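Local structure of calcium-regulated actin-bundling protein (Dictyostelium discoideum, 4X3N) at the interface of chains A and B. The protein binds and bundles actin filaments under the control of calcium and may help shape and reorganise filopodia and pseudopodia during cell movement. Coordinates in Å, arbitrary orientation; residue numbers count along the deposited sequence, not the author numbering. Chains: chain A/B, Calcium-regulated actin-bundling protein.

The interface of chains A and B. Residues chain A 96, 140; chain B 97, 100-101, 132, 136.
A:Arg140 reaches across to B:Asp97 in a helix-to-helix contact between two copies of this F-actin-bundling protein; since the protein is a monomer, the contact may belong to crystal packing. Helices 96-111 and 132-143 of each chain supply the residues, in different combinations. An arginine suits this place because its aliphatic stem can pack while its tip carries charge. Beyond CB, CG stands anti to the backbone N (chi1 -168°), pointing the stem toward chain B. CG of A:Arg140 meets CE1 of B:Tyr101 at 3.6 Å; this long, flat residue also carries its OH on to A:Phe96. CD lies against methyl CD2 of B:Leu100, and the two side chains run almost perpendicular to each other. The bend at chi3 (-77°) then turns the flat guanidinium so that the other methyl of the branched B:Leu100, CD1, sits over one face toward its rim, nearest to NE and CZ. At the guanidinium edge, NE of A:Arg140 hydrogen-bonds to water 2 at 3.0 Å; this water bridges on to the backbone O of B:Asp97 and lies over the centre of the B:Tyr101 ring. NH1 of A:Arg140 comes near CB of B:Ala132, whose short side chain lets the two meet at 3.7 Å. NH2 of A:Arg140 donates to OD1 of B:Asp97 at 2.9 Å, a salt bridge lying in the guanidinium plane but arriving from above the carboxylate plane. From the opposite face, NZ of the long B:Lys136 donates a hydrogen bond, part of a salt bridge within chain B, to OD1 of B:Asp97 at 2.9 Å. The forked carboxylate thus gives one oxygen to two cationic groups, probably offsetting their repulsion, while OD2 binds water 1, which joins it to the backbone N of A:Phe96, the first residue of helix 96-111. OD2 of B:Asp97 also approaches the apolar rim of the phenyl ring obliquely, 3.5 Å from CD2 of A:Phe96, the two planes turned 43° apart. At the ring tip, CZ of A:Phe96 meets OH of B:Tyr101 in the ring plane at 3.5 Å.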
# COMPACT_ATOMS: atom_id res chain seq x y z
N PHE A 96 8.00 4.17 -4.84
CA PHE A 96 9.17 4.23 -5.70
C PHE A 96 8.92 3.77 -7.17
O PHE A 96 9.57 4.28 -8.15
CB PHE A 96 10.33 3.42 -5.08
CG PHE A 96 11.04 4.07 -3.92
CD1 PHE A 96 10.66 5.27 -3.39
CD2 PHE A 96 12.08 3.38 -3.32
CE1 PHE A 96 11.31 5.79 -2.30
CE2 PHE A 96 12.75 3.91 -2.24
CZ PHE A 96 12.38 5.12 -1.73
N ARG A 140 16.35 6.30 -2.72
CA ARG A 140 16.72 5.71 -1.46
C ARG A 140 17.88 6.41 -0.75
O ARG A 140 17.83 6.60 0.45
CB ARG A 140 17.13 4.26 -1.78
CG ARG A 140 17.31 3.35 -0.65
CD ARG A 140 17.57 1.97 -1.23
NE ARG A 140 16.33 1.38 -1.72
CZ ARG A 140 16.18 0.81 -2.91
NH1 ARG A 140 17.21 0.73 -3.76
NH2 ARG A 140 14.99 0.27 -3.20
N ASP B 97 11.11 -2.07 0.46
CA ASP B 97 11.85 -0.81 0.53
C ASP B 97 12.12 -0.40 1.95
O ASP B 97 13.22 -0.07 2.29
CB ASP B 97 11.17 0.32 -0.25
CG ASP B 97 11.26 0.12 -1.73
OD1 ASP B 97 12.30 -0.37 -2.22
OD2 ASP B 97 10.31 0.48 -2.43
N LEU B 100 14.71 -2.70 3.52
CA LEU B 100 16.04 -2.35 3.16
C LEU B 100 16.58 -1.24 4.03
O LEU B 100 17.72 -1.29 4.47
CB LEU B 100 15.99 -1.95 1.72
CG LEU B 100 17.30 -1.93 1.02
CD1 LEU B 100 17.09 -2.17 -0.47
CD2 LEU B 100 17.88 -0.56 1.26
N TYR B 101 15.76 -0.23 4.34
CA TYR B 101 16.21 0.82 5.22
C TYR B 101 16.51 0.24 6.62
O TYR B 101 17.48 0.69 7.25
CB TYR B 101 15.16 1.92 5.39
CG TYR B 101 14.91 2.86 4.24
CD1 TYR B 101 15.98 3.38 3.46
CD2 TYR B 101 13.64 3.35 3.99
CE1 TYR B 101 15.76 4.29 2.46
CE2 TYR B 101 13.40 4.26 2.94
CZ TYR B 101 14.48 4.73 2.19
OH TYR B 101 14.33 5.66 1.17
N ALA B 132 21.75 -3.19 -2.59
CA ALA B 132 20.30 -3.18 -2.63
C ALA B 132 19.73 -4.33 -3.43
O ALA B 132 18.67 -4.88 -3.09
CB ALA B 132 19.82 -1.85 -3.20
N LYS B 136 17.41 -7.27 -1.70
CA LYS B 136 16.05 -7.66 -2.08
C LYS B 136 15.99 -9.10 -2.53
O LYS B 136 15.01 -9.80 -2.30
CB LYS B 136 15.47 -6.74 -3.17
CG LYS B 136 15.20 -5.32 -2.67
CD LYS B 136 13.91 -4.78 -3.25
CE LYS B 136 13.64 -3.36 -2.78
NZ LYS B 136 12.63 -2.79 -3.69
O HOH W 1 8.35 2.44 -2.32
O HOH W 2 14.52 1.70 0.72